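Local coordinates for protein sucrose 6(F)-phosphate phosphorylase (Thermoanaerobacterium thermosaccharolyticum DSM 571, PDB 6S9V) that belongs to the alpha-amylase-like enzymes, with a closed eight-stranded parallel TIM barrel followed by a C-terminal antiparallel beta sheet, at residues Ala377-Gln382 with Gln435-Leu440; Cys475-Asp480 with Tyr484-Asp489; Glu42-Asp47 with Glu427-Asn432; Ile381-Phe384 with Ile388-Val391. All coordinates share one frame; numbering follows the deposited sequence.

Contact 1: Ala377-Gln382 with Gln435-Leu440; sequences AARAIQ and QRLLKL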
loop_
_atom_site.group_PDB
_atom_site.type_symbol
_atom_site.label_atom_id
_atom_site.label_comp_id
_atom_site.label_asym_id
_atom_site.label_seq_id
_atom_site.Cartn_x
_atom_site.Cartn_y
_atom_site.Cartn_z
ATOM N N ALA A 377 0.889 -2.653 -21.509
ATOM C CA ALA A 377 1.257 -4.052 -21.321
ATOM C C ALA A 377 1.425 -4.381 -19.843
ATOM O O ALA A 377 0.964 -5.432 -19.375
ATOM C CB ALA A 377 2.534 -4.372 -22.098
ATOM N N ALA A 378 2.059 -3.474 -19.089
ATOM C CA ALA A 378 2.234 -3.646 -17.651
ATOM C C ALA A 378 0.899 -3.789 -16.930
ATOM O O ALA A 378 0.734 -4.662 -16.064
ATOM C CB ALA A 378 3.015 -2.457 -17.088
ATOM N N ARG A 379 -0.056 -2.911 -17.242
ATOM C CA ARG A 379 -1.365 -2.979 -16.598
ATOM C C ARG A 379 -2.123 -4.232 -17.022
ATOM O O ARG A 379 -2.849 -4.822 -16.217
ATOM C CB ARG A 379 -2.179 -1.722 -16.929
ATOM C CG ARG A 379 -1.645 -0.449 -16.262
ATOM C CD ARG A 379 -1.959 -0.415 -14.770
ATOM N NE ARG A 379 -1.489 0.835 -14.179
ATOM C CZ ARG A 379 -1.309 1.049 -12.882
ATOM N NH1 ARG A 379 -1.567 0.095 -11.993
ATOM N NH2 ARG A 379 -0.856 2.228 -12.474
ATOM N N ALA A 380 -1.988 -4.645 -18.288
ATOM C CA ALA A 380 -2.623 -5.888 -18.716
ATOM C C ALA A 380 -2.087 -7.072 -17.917
ATOM O O ALA A 380 -2.857 -7.911 -17.425
ATOM C CB ALA A 380 -2.404 -6.110 -20.215
ATOM N N ILE A 381 -0.763 -7.155 -17.773
ATOM C CA ILE A 381 -0.163 -8.194 -16.943
ATOM C C ILE A 381 -0.739 -8.131 -15.536
ATOM O O ILE A 381 -1.142 -9.149 -14.961
ATOM C CB ILE A 381 1.368 -8.058 -16.920
ATOM C CG1 ILE A 381 1.968 -8.326 -18.300
ATOM C CG2 ILE A 381 1.950 -9.011 -15.870
ATOM C CD1 ILE A 381 3.415 -7.848 -18.422
ATOM N N GLN A 382 -0.771 -6.930 -14.954
ATOM C CA GLN A 382 -1.316 -6.777 -13.609
ATOM C C GLN A 382 -2.746 -7.296 -13.534
ATOM O O GLN A 382 -3.097 -8.060 -12.627
ATOM C CB GLN A 382 -1.274 -5.306 -13.184
ATOM C CG GLN A 382 -1.707 -5.103 -11.735
ATOM C CD GLN A 382 -2.224 -3.709 -11.444
ATOM O OE1 GLN A 382 -2.022 -2.774 -12.216
ATOM N NE2 GLN A 382 -2.883 -3.568 -10.302
ATOM N N GLN A 435 -7.037 7.103 -22.041
ATOM C CA GLN A 435 -8.248 6.509 -22.601
ATOM C C GLN A 435 -8.052 5.018 -22.864
ATOM O O GLN A 435 -8.969 4.216 -22.643
ATOM C CB GLN A 435 -8.659 7.246 -23.876
ATOM C CG GLN A 435 -9.311 8.631 -23.643
ATOM C CD GLN A 435 -10.605 8.587 -22.812
ATOM O OE1 GLN A 435 -11.476 7.739 -23.028
ATOM N NE2 GLN A 435 -10.734 9.519 -21.865
ATOM N N ARG A 436 -6.859 4.619 -23.320
ATOM C CA ARG A 436 -6.581 3.193 -23.491
ATOM C C ARG A 436 -6.625 2.457 -22.161
ATOM O O ARG A 436 -7.142 1.337 -22.080
ATOM C CB ARG A 436 -5.220 2.982 -24.149
ATOM C CG ARG A 436 -5.147 3.424 -25.588
ATOM C CD ARG A 436 -3.707 3.383 -26.071
ATOM N NE ARG A 436 -3.190 2.021 -26.128
ATOM C CZ ARG A 436 -1.908 1.713 -26.312
ATOM N NH1 ARG A 436 -0.999 2.676 -26.443
ATOM N NH2 ARG A 436 -1.533 0.441 -26.367
ATOM N N LEU A 437 -6.062 3.059 -21.109
ATOM C CA LEU A 437 -6.066 2.421 -19.798
ATOM C C LEU A 437 -7.482 2.297 -19.244
ATOM O O LEU A 437 -7.826 1.277 -18.631
ATOM C CB LEU A 437 -5.185 3.208 -18.832
ATOM C CG LEU A 437 -5.108 2.704 -17.389
ATOM C CD1 LEU A 437 -4.775 1.215 -17.321
ATOM C CD2 LEU A 437 -4.074 3.538 -16.610
ATOM N N LEU A 438 -8.312 3.323 -19.436
ATOM C CA LEU A 438 -9.681 3.257 -18.939
ATOM C C LEU A 438 -10.462 2.144 -19.631
ATOM O O LEU A 438 -11.260 1.448 -18.993
ATOM C CB LEU A 438 -10.369 4.611 -19.126
ATOM C CG LEU A 438 -9.794 5.757 -18.275
ATOM C CD1 LEU A 438 -10.514 7.063 -18.550
ATOM C CD2 LEU A 438 -9.869 5.428 -16.791
ATOM N N LYS A 439 -10.250 1.964 -20.941
ATOM C CA LYS A 439 -10.914 0.881 -21.663
ATOM C C LYS A 439 -10.468 -0.481 -21.137
ATOM O O LYS A 439 -11.291 -1.397 -20.963
ATOM C CB LYS A 439 -10.634 1.007 -23.164
ATOM C CG LYS A 439 -11.428 0.031 -24.015
ATOM C CD LYS A 439 -11.228 0.271 -25.506
ATOM C CE LYS A 439 -11.931 -0.802 -26.329
ATOM N NZ LYS A 439 -11.739 -0.603 -27.799
ATOM N N LEU A 440 -9.167 -0.630 -20.883
ATOM C CA LEU A 440 -8.651 -1.873 -20.326
ATOM C C LEU A 440 -9.229 -2.129 -18.942
ATOM O O LEU A 440 -9.607 -3.262 -18.620
ATOM C CB LEU A 440 -7.124 -1.826 -20.251
ATOM C CG LEU A 440 -6.432 -3.042 -19.628
ATOM C CD1 LEU A 440 -6.674 -4.287 -20.484
ATOM C CD2 LEU A 440 -4.948 -2.785 -19.439
#

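Contact 2: Cys475-Asp480 with Tyr484-Asp489; sequences CSLFID and YKTTID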
loop_
_atom_site.group_PDB
_atom_site.type_symbol
_atom_site.label_atom_id
_atom_site.label_comp_id
_atom_site.label_asym_id
_atom_site.label_seq_id
_atom_site.Cartn_x
_atom_site.Cartn_y
_atom_site.Cartn_z
ATOM N N CYS A 475 -10.977 -15.176 -22.015
ATOM C CA CYS A 475 -10.140 -14.105 -22.545
ATOM C C CYS A 475 -8.676 -14.480 -22.386
ATOM O O CYS A 475 -8.259 -14.945 -21.320
ATOM C CB CYS A 475 -10.429 -12.758 -21.861
ATOM S SG CYS A 475 -10.289 -12.686 -20.067
ATOM N N SER A 476 -7.907 -14.295 -23.459
ATOM C CA SER A 476 -6.507 -14.703 -23.524
ATOM C C SER A 476 -5.665 -13.480 -23.857
ATOM O O SER A 476 -5.805 -12.902 -24.939
ATOM C CB SER A 476 -6.299 -15.802 -24.564
ATOM O OG SER A 476 -7.089 -16.931 -24.246
ATOM N N LEU A 477 -4.819 -13.088 -22.916
ATOM C CA LEU A 477 -3.869 -12.008 -23.125
ATOM C C LEU A 477 -2.688 -12.521 -23.929
ATOM O O LEU A 477 -2.135 -13.583 -23.628
ATOM C CB LEU A 477 -3.393 -11.473 -21.775
ATOM C CG LEU A 477 -2.229 -10.476 -21.780
ATOM C CD1 LEU A 477 -2.663 -9.162 -22.420
ATOM C CD2 LEU A 477 -1.695 -10.254 -20.367
ATOM N N PHE A 478 -2.301 -11.773 -24.956
ATOM C CA PHE A 478 -1.052 -12.032 -25.650
ATOM C C PHE A 478 -0.263 -10.736 -25.711
ATOM O O PHE A 478 -0.783 -9.720 -26.183
ATOM C CB PHE A 478 -1.273 -12.572 -27.060
ATOM C CG PHE A 478 0.005 -12.839 -27.795
ATOM C CD1 PHE A 478 0.616 -11.844 -28.542
ATOM C CD2 PHE A 478 0.619 -14.073 -27.705
ATOM C CE1 PHE A 478 1.798 -12.085 -29.197
ATOM C CE2 PHE A 478 1.809 -14.317 -28.373
ATOM C CZ PHE A 478 2.397 -13.322 -29.109
ATOM N N ILE A 479 0.983 -10.775 -25.244
ATOM C CA ILE A 479 1.903 -9.647 -25.351
ATOM C C ILE A 479 3.139 -10.102 -26.113
ATOM O O ILE A 479 3.755 -11.116 -25.763
ATOM C CB ILE A 479 2.310 -9.082 -23.977
ATOM C CG1 ILE A 479 1.103 -8.533 -23.218
ATOM C CG2 ILE A 479 3.371 -7.964 -24.161
ATOM C CD1 ILE A 479 1.365 -8.253 -21.738
ATOM N N ASP A 480 3.480 -9.366 -27.164
ATOM C CA ASP A 480 4.767 -9.495 -27.842
ATOM C C ASP A 480 5.720 -8.517 -27.164
ATOM O O ASP A 480 5.594 -7.302 -27.341
ATOM C CB ASP A 480 4.616 -9.202 -29.331
ATOM C CG ASP A 480 5.915 -9.360 -30.103
ATOM O OD1 ASP A 480 6.984 -9.529 -29.475
ATOM O OD2 ASP A 480 5.857 -9.332 -31.354
ATOM N N TYR A 484 5.788 -4.738 -27.467
ATOM C CA TYR A 484 4.807 -4.437 -26.430
ATOM C C TYR A 484 3.384 -4.393 -26.973
ATOM O O TYR A 484 2.474 -3.921 -26.278
ATOM C CB TYR A 484 5.137 -3.131 -25.698
ATOM C CG TYR A 484 6.521 -3.166 -25.106
ATOM C CD1 TYR A 484 6.857 -4.090 -24.117
ATOM C CD2 TYR A 484 7.508 -2.310 -25.563
ATOM C CE1 TYR A 484 8.145 -4.137 -23.596
ATOM C CE2 TYR A 484 8.780 -2.345 -25.043
ATOM C CZ TYR A 484 9.100 -3.259 -24.070
ATOM O OH TYR A 484 10.387 -3.276 -23.586
ATOM N N LYS A 485 3.159 -4.914 -28.172
ATOM C CA LYS A 485 1.802 -5.052 -28.675
ATOM C C LYS A 485 1.024 -5.999 -27.771
ATOM O O LYS A 485 1.462 -7.122 -27.504
ATOM C CB LYS A 485 1.806 -5.571 -30.108
ATOM C CG LYS A 485 0.435 -5.532 -30.771
ATOM C CD LYS A 485 0.503 -6.064 -32.184
ATOM C CE LYS A 485 -0.772 -5.786 -32.950
ATOM N NZ LYS A 485 -0.742 -6.452 -34.281
ATOM N N THR A 486 -0.132 -5.542 -27.306
ATOM C CA THR A 486 -0.927 -6.241 -26.306
ATOM C C THR A 486 -2.302 -6.498 -26.899
ATOM O O THR A 486 -3.016 -5.551 -27.246
ATOM C CB THR A 486 -1.033 -5.413 -25.022
ATOM O OG1 THR A 486 0.277 -5.191 -24.485
ATOM C CG2 THR A 486 -1.886 -6.118 -23.992
ATOM N N THR A 487 -2.664 -7.773 -27.023
ATOM C CA THR A 487 -3.941 -8.168 -27.592
ATOM C C THR A 487 -4.661 -9.080 -26.610
ATOM O O THR A 487 -4.034 -9.920 -25.954
ATOM C CB THR A 487 -3.751 -8.892 -28.934
ATOM O OG1 THR A 487 -3.027 -8.047 -29.843
ATOM C CG2 THR A 487 -5.096 -9.238 -29.543
ATOM N N ILE A 488 -5.974 -8.931 -26.538
ATOM C CA ILE A 488 -6.826 -9.807 -25.737
ATOM C C ILE A 488 -7.827 -10.452 -26.684
ATOM O O ILE A 488 -8.670 -9.764 -27.277
ATOM C CB ILE A 488 -7.533 -9.052 -24.606
ATOM C CG1 ILE A 488 -6.510 -8.500 -23.614
ATOM C CG2 ILE A 488 -8.531 -9.980 -23.906
ATOM C CD1 ILE A 488 -7.114 -7.640 -22.522
ATOM N N ASP A 489 -7.722 -11.771 -26.843
ATOM C CA ASP A 489 -8.689 -12.549 -27.604
ATOM C C ASP A 489 -9.762 -13.028 -26.635
ATOM O O ASP A 489 -9.441 -13.669 -25.630
ATOM C CB ASP A 489 -8.026 -13.748 -28.277
ATOM C CG ASP A 489 -7.141 -13.355 -29.444
ATOM O OD1 ASP A 489 -7.373 -12.289 -30.044
ATOM O OD2 ASP A 489 -6.217 -14.126 -29.768
#

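Contact 3: Glu42-Asp47 with Glu427-Asn432; sequences EKYFSD and ESVQKN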
loop_
_atom_site.group_PDB
_atom_site.type_symbol
_atom_site.label_atom_id
_atom_site.label_comp_id
_atom_site.label_asym_id
_atom_site.label_seq_id
_atom_site.Cartn_x
_atom_site.Cartn_y
_atom_site.Cartn_z
ATOM N N GLU A 42 -17.696 10.461 -10.129
ATOM C CA GLU A 42 -18.984 10.441 -10.814
ATOM C C GLU A 42 -18.837 10.872 -12.268
ATOM O O GLU A 42 -19.512 10.335 -13.151
ATOM C CB GLU A 42 -19.987 11.333 -10.083
ATOM C CG GLU A 42 -21.344 11.465 -10.802
ATOM C CD GLU A 42 -22.363 12.305 -10.033
ATOM O OE1 GLU A 42 -22.206 12.479 -8.811
ATOM O OE2 GLU A 42 -23.332 12.786 -10.657
ATOM N N LYS A 43 -17.951 11.830 -12.545
ATOM C CA LYS A 43 -17.860 12.345 -13.903
ATOM C C LYS A 43 -17.210 11.332 -14.839
ATOM O O LYS A 43 -17.686 11.129 -15.964
ATOM C CB LYS A 43 -17.072 13.654 -13.902
ATOM C CG LYS A 43 -17.044 14.382 -15.227
ATOM C CD LYS A 43 -16.414 15.764 -15.066
ATOM C CE LYS A 43 -16.232 16.468 -16.402
ATOM N NZ LYS A 43 -17.502 16.599 -17.177
ATOM N N TYR A 44 -16.141 10.663 -14.385
ATOM C CA TYR A 44 -15.318 9.857 -15.276
ATOM C C TYR A 44 -15.213 8.373 -14.942
ATOM O O TYR A 44 -14.868 7.590 -15.838
ATOM C CB TYR A 44 -13.868 10.386 -15.298
ATOM C CG TYR A 44 -13.686 11.844 -15.608
ATOM C CD1 TYR A 44 -13.924 12.345 -16.880
ATOM C CD2 TYR A 44 -13.220 12.717 -14.636
ATOM C CE1 TYR A 44 -13.738 13.688 -17.160
ATOM C CE2 TYR A 44 -13.028 14.053 -14.910
ATOM C CZ TYR A 44 -13.281 14.532 -16.171
ATOM O OH TYR A 44 -13.085 15.875 -16.427
ATOM N N PHE A 45 -15.480 7.953 -13.699
ATOM C CA PHE A 45 -14.971 6.659 -13.261
ATOM C C PHE A 45 -15.998 5.782 -12.558
ATOM O O PHE A 45 -15.609 4.841 -11.848
ATOM C CB PHE A 45 -13.777 6.858 -12.313
ATOM C CG PHE A 45 -12.691 7.746 -12.862
ATOM C CD1 PHE A 45 -12.137 7.503 -14.097
ATOM C CD2 PHE A 45 -12.198 8.802 -12.110
ATOM C CE1 PHE A 45 -11.135 8.317 -14.603
ATOM C CE2 PHE A 45 -11.191 9.616 -12.604
ATOM C CZ PHE A 45 -10.651 9.367 -13.847
ATOM N N SER A 46 -17.290 6.027 -12.761
ATOM C CA SER A 46 -18.297 5.322 -11.975
ATOM C C SER A 46 -18.187 3.805 -12.136
ATOM O O SER A 46 -18.348 3.065 -11.158
ATOM C CB SER A 46 -19.694 5.818 -12.335
ATOM O OG SER A 46 -19.923 7.059 -11.695
ATOM N N ASP A 47 -17.964 3.316 -13.358
ATOM C CA ASP A 47 -17.811 1.879 -13.575
ATOM C C ASP A 47 -16.356 1.512 -13.837
ATOM O O ASP A 47 -16.058 0.383 -14.248
ATOM C CB ASP A 47 -18.715 1.391 -14.708
ATOM C CG ASP A 47 -18.374 2.016 -16.047
ATOM O OD1 ASP A 47 -17.747 3.095 -16.072
ATOM O OD2 ASP A 47 -18.725 1.412 -17.073
ATOM N N GLU A 427 -7.853 17.643 -18.469
ATOM C CA GLU A 427 -6.899 17.516 -19.567
ATOM C C GLU A 427 -6.313 16.111 -19.636
ATOM O O GLU A 427 -6.224 15.516 -20.718
ATOM C CB GLU A 427 -5.771 18.540 -19.415
ATOM C CG GLU A 427 -6.148 19.954 -19.759
ATOM C CD GLU A 427 -6.198 20.193 -21.260
ATOM O OE1 GLU A 427 -5.135 20.167 -21.929
ATOM O OE2 GLU A 427 -7.314 20.396 -21.769
ATOM N N SER A 428 -5.909 15.562 -18.487
ATOM C CA SER A 428 -5.173 14.306 -18.485
ATOM C C SER A 428 -6.020 13.145 -18.995
ATOM O O SER A 428 -5.509 12.270 -19.702
ATOM C CB SER A 428 -4.669 13.996 -17.074
ATOM O OG SER A 428 -3.625 14.869 -16.694
ATOM N N VAL A 429 -7.314 13.114 -18.650
ATOM C CA VAL A 429 -8.135 11.967 -19.021
ATOM C C VAL A 429 -8.337 11.889 -20.525
ATOM O O VAL A 429 -8.740 10.842 -21.040
ATOM C CB VAL A 429 -9.506 11.986 -18.313
ATOM C CG1 VAL A 429 -9.327 11.898 -16.822
ATOM C CG2 VAL A 429 -10.313 13.222 -18.697
ATOM N N GLN A 430 -8.066 12.975 -21.249
ATOM C CA GLN A 430 -8.190 12.972 -22.697
ATOM C C GLN A 430 -6.956 12.423 -23.399
ATOM O O GLN A 430 -7.024 12.149 -24.604
ATOM C CB GLN A 430 -8.489 14.393 -23.183
ATOM C CG GLN A 430 -9.780 14.946 -22.596
ATOM C CD GLN A 430 -10.160 16.302 -23.153
ATOM O OE1 GLN A 430 -10.494 16.437 -24.331
ATOM N NE2 GLN A 430 -10.128 17.316 -22.297
ATOM N N LYS A 431 -5.850 12.226 -22.684
ATOM C CA LYS A 431 -4.657 11.661 -23.300
ATOM C C LYS A 431 -4.945 10.259 -23.816
ATOM O O LYS A 431 -5.657 9.479 -23.175
ATOM C CB LYS A 431 -3.502 11.612 -22.303
ATOM C CG LYS A 431 -3.012 12.972 -21.849
ATOM C CD LYS A 431 -1.592 12.881 -21.318
ATOM C CE LYS A 431 -1.538 12.219 -19.947
ATOM N NZ LYS A 431 -0.140 12.165 -19.417
ATOM N N ASN A 432 -4.380 9.936 -24.982
ATOM C CA ASN A 432 -4.644 8.635 -25.587
ATOM C C ASN A 432 -4.289 7.493 -24.643
ATOM O O ASN A 432 -5.046 6.522 -24.530
ATOM C CB ASN A 432 -3.872 8.488 -26.897
ATOM C CG ASN A 432 -4.157 7.170 -27.590
ATOM O OD1 ASN A 432 -3.348 6.244 -27.547
ATOM N ND2 ASN A 432 -5.319 7.073 -28.218
#

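Contact 4: Ile381-Phe384 with Ile388-Val391; sequences IQFF and IPQV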
loop_
_atom_site.group_PDB
_atom_site.type_symbol
_atom_site.label_atom_id
_atom_site.label_comp_id
_atom_site.label_asym_id
_atom_site.label_seq_id
_atom_site.Cartn_x
_atom_site.Cartn_y
_atom_site.Cartn_z
ATOM N N ILE A 381 -0.763 -7.155 -17.773
ATOM C CA ILE A 381 -0.163 -8.194 -16.943
ATOM C C ILE A 381 -0.739 -8.131 -15.536
ATOM O O ILE A 381 -1.142 -9.149 -14.961
ATOM C CB ILE A 381 1.368 -8.058 -16.920
ATOM C CG1 ILE A 381 1.968 -8.326 -18.300
ATOM C CG2 ILE A 381 1.950 -9.011 -15.870
ATOM C CD1 ILE A 381 3.415 -7.848 -18.422
ATOM N N GLN A 382 -0.771 -6.930 -14.954
ATOM C CA GLN A 382 -1.316 -6.777 -13.609
ATOM C C GLN A 382 -2.746 -7.296 -13.534
ATOM O O GLN A 382 -3.097 -8.060 -12.627
ATOM C CB GLN A 382 -1.274 -5.306 -13.184
ATOM C CG GLN A 382 -1.707 -5.103 -11.735
ATOM C CD GLN A 382 -2.224 -3.709 -11.444
ATOM O OE1 GLN A 382 -2.022 -2.774 -12.216
ATOM N NE2 GLN A 382 -2.883 -3.568 -10.302
ATOM N N PHE A 383 -3.587 -6.890 -14.488
ATOM C CA PHE A 383 -5.003 -7.231 -14.423
ATOM C C PHE A 383 -5.252 -8.708 -14.713
ATOM O O PHE A 383 -6.261 -9.262 -14.259
ATOM C CB PHE A 383 -5.799 -6.369 -15.401
ATOM C CG PHE A 383 -5.784 -4.887 -15.084
ATOM C CD1 PHE A 383 -5.316 -4.414 -13.866
ATOM C CD2 PHE A 383 -6.235 -3.970 -16.019
ATOM C CE1 PHE A 383 -5.299 -3.058 -13.591
ATOM C CE2 PHE A 383 -6.229 -2.611 -15.746
ATOM C CZ PHE A 383 -5.758 -2.152 -14.535
ATOM N N PHE A 384 -4.355 -9.369 -15.456
ATOM C CA PHE A 384 -4.472 -10.801 -15.697
ATOM C C PHE A 384 -3.857 -11.646 -14.585
ATOM O O PHE A 384 -4.021 -12.867 -14.598
ATOM C CB PHE A 384 -3.828 -11.178 -17.046
ATOM C CG PHE A 384 -4.788 -11.097 -18.200
ATOM C CD1 PHE A 384 -5.202 -9.866 -18.690
ATOM C CD2 PHE A 384 -5.305 -12.243 -18.766
ATOM C CE1 PHE A 384 -6.105 -9.790 -19.732
ATOM C CE2 PHE A 384 -6.217 -12.175 -19.797
ATOM C CZ PHE A 384 -6.617 -10.953 -20.285
ATOM N N ILE A 388 -6.717 -8.889 -6.377
ATOM C CA ILE A 388 -7.558 -7.693 -6.521
ATOM C C ILE A 388 -6.678 -6.579 -7.047
ATOM O O ILE A 388 -5.736 -6.159 -6.363
ATOM C CB ILE A 388 -8.195 -7.301 -5.174
ATOM C CG1 ILE A 388 -9.010 -8.463 -4.612
ATOM C CG2 ILE A 388 -9.034 -6.037 -5.346
ATOM C CD1 ILE A 388 -10.182 -8.855 -5.473
ATOM N N PRO A 389 -6.941 -6.055 -8.257
ATOM C CA PRO A 389 -6.050 -5.044 -8.848
ATOM C C PRO A 389 -6.362 -3.635 -8.360
ATOM O O PRO A 389 -7.520 -3.212 -8.336
ATOM C CB PRO A 389 -6.305 -5.178 -10.354
ATOM C CG PRO A 389 -7.617 -5.911 -10.494
ATOM C CD PRO A 389 -8.070 -6.399 -9.140
ATOM N N GLN A 390 -5.306 -2.906 -7.992
ATOM C CA GLN A 390 -5.381 -1.515 -7.571
ATOM C C GLN A 390 -4.579 -0.649 -8.524
ATOM O O GLN A 390 -3.485 -1.037 -8.946
ATOM C CB GLN A 390 -4.835 -1.332 -6.156
ATOM C CG GLN A 390 -5.558 -2.154 -5.119
ATOM C CD GLN A 390 -5.209 -1.738 -3.718
ATOM O OE1 GLN A 390 -4.044 -1.519 -3.402
ATOM N NE2 GLN A 390 -6.220 -1.623 -2.864
ATOM N N VAL A 391 -5.127 0.518 -8.852
ATOM C CA VAL A 391 -4.470 1.496 -9.716
ATOM C C VAL A 391 -4.282 2.779 -8.915
ATOM O O VAL A 391 -5.258 3.363 -8.422
ATOM C CB VAL A 391 -5.272 1.770 -10.999
ATOM C CG1 VAL A 391 -4.632 2.901 -11.814
ATOM C CG2 VAL A 391 -5.366 0.504 -11.846
#

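Contact 1: Ala377-Gln382 with Gln435-Leu440
Arg379 and Leu437 meet at a slant, the hydrocarbon part of the arginine running past one methyl of the leucine. CD1 of Leu437 lies 3.7 Å from CG of Arg379 and 3.9 Å from its CB. The arginine chain is bent at its second torsion (chi2 -74°), which brings its methylenes past this methyl and carries the guanidinium onward; CD2 of Leu437 comes obliquely to that group. The charged end is bound by other partners than the leucines: NH2 makes a salt bridge with Asp307 and a hydrogen bond with Tyr375 OH. NH1 donates to Gln382 OE1, one helical turn on, at 2.9 Å (N-H...O 154°), with the oxygen close to the guanidinium plane. These bonds should fix the rotation of the guanidinium while its aliphatic stem presents an apolar surface to the leucines. Leu440 arrives beside Leu437 from the same helix and reaches across with one branch: its CD2 is 3.9 Å from CB of Arg379 and 3.7 Å from N of Ala380. The small Ala380 side chain allows this methyl to come down to the backbone, its CB lying 4.3 Å from CD2 of Leu440. Side chains therefore bridge two helix segments whose axes come within 10.6 Å and run nearly parallel, 14° apart. Leu440 also touches Phe383 of helix 372-384 and Ile488 of strand 485-491. Ala377 and Ala380 also pack on Thr486 of that strand, and Ala378 rests against Val279 and Leu283 of helix 275-285.

Contact 2: Cys475-Asp480 with Tyr484-Asp489
Phe478 and Thr487 face each other as a hydrogen-bonded antiparallel pair: Phe478 N donates to Thr487 O at 2.7 Å, and Thr487 N returns the bond to Phe478 O at 2.8 Å. Ser476 and Asp489 repeat the pattern, with Ser476 N to Asp489 O at 2.7 Å and Asp489 N to Ser476 O at 2.9 Å. Toward the turn the pairing slackens; Asp480 N still reaches Lys485 O at 3.0 Å, but the bond from Tyr484 N to Asp480 O is weak and bent. CA-H...O contacts fill the intervals between the bonds. Leu477, Ile479, Thr486 and Ile488 share one face. There CD1 of Leu477, swung round by a CG anti to the backbone N (chi1 171°), slants to CG2 of Thr486 at 3.5 Å. Ile479 lies alongside Thr486, pointing the same way, with its CG1 3.7 Å from OG1 of the threonine. That hydroxyl donates to Tyr484 O from above the carbonyl plane. This largely apolar face packs on Ile381 and Phe384 of helix 372-384, whereas Asp489, on the other face, forms a salt bridge with Lys499. The arrangement is a beta hairpin, the third and fourth strands of a five-stranded antiparallel sheet like the C-terminal beta domains of alpha-amylase relatives.

Contact 3: Glu42-Asp47 with Glu427-Asn432
Val429 faces the aromatic pair Tyr44 and Phe45 and divides its two methyls between them. Its CB is directed at segment 42-47 and serves as the branch point, the contact itself being made one bond further out. CG2, set between the backbone N and the carbonyl carbon, leads over a face of the Tyr44 ring. This methyl stands 4.2 Å from the ring centroid and 28° off the normal, a CH-pi contact displaced toward one side of the ring: CE1 of Tyr44 is its nearest atom, at 3.8 Å. CG1, the other branch, turns to Phe45 and ends 4.1 Å from its CZ, meeting that ring obliquely. The two rings are themselves held by local packing. CG of Lys43 lies 3.8 Å above the plane of the Tyr44 ring, on the face opposite the valine, which leaves the tyrosine sandwiched between two aliphatic groups. CB of Tyr44 in turn sits over the centre of the Phe45 ring. Val429 occupies the second position of a type I turn, Ser428 to Lys431, between helices 422-428 and 432-446; it also touches Leu397, while Phe45 reaches Leu438 of the later helix. Between segments 42-47 and 427-432 the contact is made by methyl and ring surfaces, an apolar meeting depending on shape and dispersion rather than on charge.

Contact 4: Ile381-Phe384 with Ile388-Val391
Phe383 turns the edge of its ring to Val391: CG2 of the valine lies in the ring plane, 3.8 Å from CZ. CB of Pro389 approaches the same ring obliquely, 3.7 Å from CD1, so the proline and the valine, two places apart on the strand, both border the CD1-CE1-CZ side of the phenylalanine. Both side chains cross it at about a right angle. Elsewhere round the ring, Leu440 and Ile441 of helix 432-446 contribute to the packing. The second flat group is the amide of Gln382. With CG anti to the backbone N (chi1 -175°) and the chain extended beyond it, the amide is carried from the side of the helix to the strand. NE2 donates to Gln390 O at 2.9 Å with an N-H...O angle of 158°. The oxygen lies near the amide plane of Gln382, but the donor stands above the carbonyl plane, 40° out of it, rather than on a lone pair. NE2 also lies 3.8 Å from CB of Pro389 and has a weak hydrogen bond to Thr304 OG1 on the adjoining barrel strand. The CB of Gln390 points away from the helix; its NE2 is hydrogen-bonded to Gln22 OE1, and the Gln390 side chain comes about 4 Å from a bound sulfate ion, probably picked up from the crystallisation liquor. Chemically the contact combines apolar packing with one buried polar bond. With Arg379 on its oxygen, the Gln382 amide is probably fixed in this flip, since the reverse would set like against like.

In the fold
Helix 372-384 ties three of the contacts together. Contact 4 joins its C-terminal end to strand 388-392, the eighth strand of the barrel. Contact 1, about 9 Å away between centres, starts from the same stretch and joins it to helix 432-446. Contact 2, centred about 11 Å from contact 1, is a hairpin of the C-terminal sheet, later in the chain than all the others, whose largely apolar face rests on the helix. The helix therefore lies between barrel and sheet. Contact 3, centred about 14 Å from contact 1 and 24 Å from contact 2, brings the early helix 34-44 to the turn before helix 432-446; its segments alternate with those of contact 1 along the chain.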